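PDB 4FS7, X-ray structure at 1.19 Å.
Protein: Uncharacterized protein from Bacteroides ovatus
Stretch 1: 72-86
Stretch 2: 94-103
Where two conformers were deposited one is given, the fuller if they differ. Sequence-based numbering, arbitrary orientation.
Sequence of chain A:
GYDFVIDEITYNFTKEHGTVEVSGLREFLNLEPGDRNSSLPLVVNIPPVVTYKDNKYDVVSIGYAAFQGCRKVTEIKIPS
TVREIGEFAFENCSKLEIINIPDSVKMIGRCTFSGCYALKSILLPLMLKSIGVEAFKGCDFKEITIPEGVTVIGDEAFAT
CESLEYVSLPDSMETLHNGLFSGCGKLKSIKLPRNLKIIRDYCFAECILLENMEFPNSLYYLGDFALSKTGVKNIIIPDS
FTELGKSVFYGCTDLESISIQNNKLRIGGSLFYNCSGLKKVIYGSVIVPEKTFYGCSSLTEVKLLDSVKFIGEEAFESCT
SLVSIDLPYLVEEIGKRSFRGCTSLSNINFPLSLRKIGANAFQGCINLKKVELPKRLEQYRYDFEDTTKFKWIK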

# COMPACT_ATOMS: atom_id res chain seq x y z
N LYS A 72 6.13 30.40 4.86
CA LYS A 72 6.67 31.37 3.92
C LYS A 72 8.11 31.10 3.48
O LYS A 72 8.55 31.64 2.47
CB LYS A 72 6.54 32.78 4.51
CG LYS A 72 5.09 33.22 4.82
N VAL A 73 8.82 30.22 4.18
CA VAL A 73 10.23 29.94 3.84
C VAL A 73 10.35 29.21 2.49
O VAL A 73 9.67 28.20 2.29
CB VAL A 73 10.91 29.16 4.97
CG1 VAL A 73 12.30 28.71 4.55
CG2 VAL A 73 11.03 30.02 6.21
N THR A 74 11.23 29.68 1.59
CA THR A 74 11.41 29.03 0.31
C THR A 74 12.71 28.25 0.17
O THR A 74 12.80 27.34 -0.64
CB THR A 74 11.25 30.00 -0.85
OG1 THR A 74 12.31 30.96 -0.85
CG2 THR A 74 9.84 30.71 -0.78
N GLU A 75 13.73 28.63 0.94
CA GLU A 75 15.03 27.98 0.89
C GLU A 75 15.65 27.99 2.29
O GLU A 75 15.60 29.04 2.96
CB GLU A 75 15.96 28.70 -0.07
CG GLU A 75 17.39 28.18 -0.03
CD GLU A 75 18.31 28.72 -1.13
OE1 GLU A 75 17.93 29.67 -1.85
OE2 GLU A 75 19.44 28.18 -1.24
N ILE A 76 16.25 26.86 2.70
CA ILE A 76 17.06 26.82 3.91
C ILE A 76 18.42 26.27 3.52
O ILE A 76 18.53 25.26 2.82
CB ILE A 76 16.40 25.91 4.99
CG1 ILE A 76 15.00 26.43 5.36
CG2 ILE A 76 17.31 25.75 6.21
CD1 ILE A 76 14.17 25.56 6.26
N LYS A 77 19.45 27.01 3.93
CA LYS A 77 20.84 26.64 3.73
C LYS A 77 21.39 26.15 5.07
O LYS A 77 21.44 26.92 6.04
CB LYS A 77 21.62 27.86 3.22
CG LYS A 77 21.07 28.47 1.91
CD LYS A 77 21.91 29.64 1.46
CE LYS A 77 21.90 29.79 -0.04
NZ LYS A 77 23.12 30.52 -0.52
N ILE A 78 21.82 24.91 5.11
CA ILE A 78 22.28 24.28 6.32
C ILE A 78 23.80 24.07 6.25
O ILE A 78 24.27 23.45 5.31
CB ILE A 78 21.57 22.93 6.57
CG1 ILE A 78 20.05 23.07 6.57
CG2 ILE A 78 22.04 22.32 7.88
CD1 ILE A 78 19.22 21.79 6.91
N PRO A 79 24.57 24.58 7.22
CA PRO A 79 26.01 24.45 7.15
C PRO A 79 26.47 23.03 7.50
O PRO A 79 25.75 22.26 8.13
CB PRO A 79 26.49 25.45 8.21
CG PRO A 79 25.40 25.42 9.24
CD PRO A 79 24.14 25.29 8.43
N SER A 80 27.71 22.70 7.14
CA SER A 80 28.24 21.35 7.31
C SER A 80 28.38 20.92 8.74
O SER A 80 28.56 19.73 9.03
CB SER A 80 29.57 21.22 6.61
OG SER A 80 30.57 21.98 7.28
N THR A 81 28.33 21.90 9.64
CA THR A 81 28.47 21.66 11.05
C THR A 81 27.24 21.05 11.71
O THR A 81 27.34 20.50 12.81
CB THR A 81 28.85 22.97 11.78
OG1 THR A 81 27.89 23.98 11.47
CG2 THR A 81 30.25 23.44 11.28
N VAL A 82 26.10 21.13 11.03
CA VAL A 82 24.88 20.54 11.54
C VAL A 82 24.93 19.04 11.32
O VAL A 82 24.99 18.57 10.20
CB VAL A 82 23.64 21.19 10.91
CG1 VAL A 82 22.37 20.35 11.14
CG2 VAL A 82 23.43 22.60 11.44
N ARG A 83 24.89 18.30 12.42
CA ARG A 83 25.00 16.84 12.40
C ARG A 83 23.76 16.11 12.85
O ARG A 83 23.70 14.88 12.72
CB ARG A 83 26.19 16.35 13.21
CG ARG A 83 26.16 16.65 14.62
CD ARG A 83 27.51 16.24 15.23
NE ARG A 83 27.40 16.29 16.69
CZ ARG A 83 27.98 17.19 17.49
NH1 ARG A 83 28.81 18.12 17.02
NH2 ARG A 83 27.74 17.12 18.79
N GLU A 84 22.74 16.85 13.26
CA GLU A 84 21.49 16.28 13.75
C GLU A 84 20.37 17.23 13.42
O GLU A 84 20.52 18.44 13.56
CB GLU A 84 21.58 16.09 15.26
CG GLU A 84 20.38 15.46 15.92
CD GLU A 84 20.59 15.33 17.42
OE1 GLU A 84 21.73 15.04 17.84
OE2 GLU A 84 19.60 15.50 18.17
N ILE A 85 19.24 16.70 12.96
CA ILE A 85 18.05 17.48 12.61
C ILE A 85 16.89 16.83 13.40
O ILE A 85 16.66 15.63 13.30
CB ILE A 85 17.77 17.48 11.12
CG1 ILE A 85 18.95 18.11 10.35
CG2 ILE A 85 16.45 18.21 10.84
CD1 ILE A 85 18.79 18.05 8.81
N GLY A 86 16.18 17.64 14.17
CA GLY A 86 15.13 17.11 15.04
C GLY A 86 13.92 16.62 14.26
O GLY A 86 13.68 17.04 13.12
N SER A 94 5.31 24.61 3.69
CA SER A 94 4.65 24.33 2.40
C SER A 94 5.12 25.11 1.21
O SER A 94 4.73 24.79 0.10
CB SER A 94 3.13 24.41 2.51
OG SER A 94 2.76 25.50 3.28
N LYS A 95 5.99 26.11 1.41
CA LYS A 95 6.63 26.81 0.31
C LYS A 95 8.11 26.46 0.16
O LYS A 95 8.76 26.94 -0.75
CB LYS A 95 6.38 28.30 0.46
CG LYS A 95 4.86 28.61 0.39
CD LYS A 95 4.55 30.10 0.34
CE LYS A 95 5.17 30.78 -0.85
NZ LYS A 95 4.57 32.14 -1.00
N LEU A 96 8.62 25.56 1.01
CA LEU A 96 10.03 25.20 0.98
C LEU A 96 10.35 24.46 -0.34
O LEU A 96 9.76 23.41 -0.60
CB LEU A 96 10.41 24.33 2.19
CG LEU A 96 11.86 23.85 2.31
CD1 LEU A 96 12.81 25.07 2.52
CD2 LEU A 96 12.00 22.82 3.44
N GLU A 97 11.30 24.99 -1.13
CA GLU A 97 11.67 24.44 -2.43
C GLU A 97 13.10 23.92 -2.48
O GLU A 97 13.39 22.99 -3.21
CB GLU A 97 11.50 25.48 -3.53
CG GLU A 97 10.07 25.96 -3.75
CD GLU A 97 9.98 27.05 -4.82
OE1 GLU A 97 10.79 27.02 -5.75
OE2 GLU A 97 9.13 27.96 -4.73
N ILE A 98 13.98 24.53 -1.69
CA ILE A 98 15.43 24.33 -1.75
C ILE A 98 15.96 24.02 -0.33
O ILE A 98 15.83 24.89 0.55
CB ILE A 98 16.16 25.63 -2.26
CG1 ILE A 98 15.76 25.97 -3.69
CG2 ILE A 98 17.69 25.47 -2.17
CD1 ILE A 98 15.63 24.75 -4.53
N ILE A 99 16.55 22.84 -0.10
CA ILE A 99 17.20 22.53 1.19
C ILE A 99 18.25 21.48 0.96
O ILE A 99 18.10 20.63 0.08
CB ILE A 99 16.18 22.03 2.25
CG1 ILE A 99 16.80 22.12 3.65
CG2 ILE A 99 15.61 20.65 1.90
CD1 ILE A 99 15.77 21.97 4.82
N ASN A 100 19.35 21.59 1.70
CA ASN A 100 20.41 20.59 1.69
C ASN A 100 20.51 19.89 3.04
O ASN A 100 20.27 20.51 4.08
CB ASN A 100 21.78 21.26 1.37
CG ASN A 100 22.24 22.17 2.47
OD1 ASN A 100 21.58 23.19 2.74
ND2 ASN A 100 23.36 21.84 3.11
N ILE A 101 20.91 18.63 3.02
CA ILE A 101 21.14 17.87 4.24
C ILE A 101 22.63 17.57 4.33
O ILE A 101 23.18 16.88 3.49
CB ILE A 101 20.37 16.55 4.29
CG1 ILE A 101 18.90 16.76 3.92
CG2 ILE A 101 20.48 15.95 5.69
CD1 ILE A 101 18.21 17.71 4.86
N PRO A 102 23.31 18.10 5.35
CA PRO A 102 24.75 17.85 5.48
C PRO A 102 25.12 16.38 5.58
O PRO A 102 24.35 15.55 6.09
CB PRO A 102 25.10 18.58 6.79
CG PRO A 102 24.12 19.61 6.90
CD PRO A 102 22.85 19.03 6.39
N ASP A 103 26.34 16.09 5.17
CA ASP A 103 26.88 14.74 5.09
C ASP A 103 26.92 14.04 6.41
O ASP A 103 26.90 12.80 6.44
CB ASP A 103 28.30 14.73 4.49
CG ASP A 103 28.34 14.96 3.01
OD1 ASP A 103 27.30 14.85 2.33
OD2 ASP A 103 29.46 15.22 2.50
O HOH W 1 7.64 26.92 3.69
O HOH W 2 20.03 24.79 0.53

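After a marginal approach of Lys72 CA to Lys95 CD (4.4 Å), Val73 is bridged by water 1, which donates to Val73 O (2.8 Å) and accepts from Lys95 N (2.9 Å). Val73 O also lies 3.1 Å from Leu96 N, but the angle is too poor for a hydrogen bond. The carbonyl of Thr74 takes two: Glu97 N to Thr74 O is 2.8 Å at 166°, nearly straight, whereas Ile98 N to Thr74 O is longer and more bent, 3.2 Å at 146°. Glu75 pairs with Ile98 in a parallel bridge, CA to CA 4.5 Å, made by the Ile98 N to Thr74 O bond already given and by Ile76 N to Ile98 O (2.9 Å, 158°).

Ile76 then packs inward, its CG1 3.8 Å from Leu96 CD1 and its CB 4.0 Å from Ile99 CD1. Ile76 O accepts a hydrogen bond from water 2 at 2.8 Å; the same water donates to Asn100 OD1 at 3.1 Å.

At Ile78 a side-chain amide replaces backbone pairing. Ile78 N donates to Asn100 OD1 (2.9 Å, 171°) and Asn100 ND2 donates to Ile78 O (2.9 Å, 175°), so the one carboxamide satisfies both backbone polar groups. Ile78 CG2 also meets Pro102 CG at 3.6 Å.

The type I turn from Pro79 to Val82, closed by Val82 N to Pro79 O at 3.1 Å, borders Pro102: Val82 O is 3.4 Å from Pro102 CB. Finally, Ile85 CD1 reaches Ile101 CD1 at 4.0 Å.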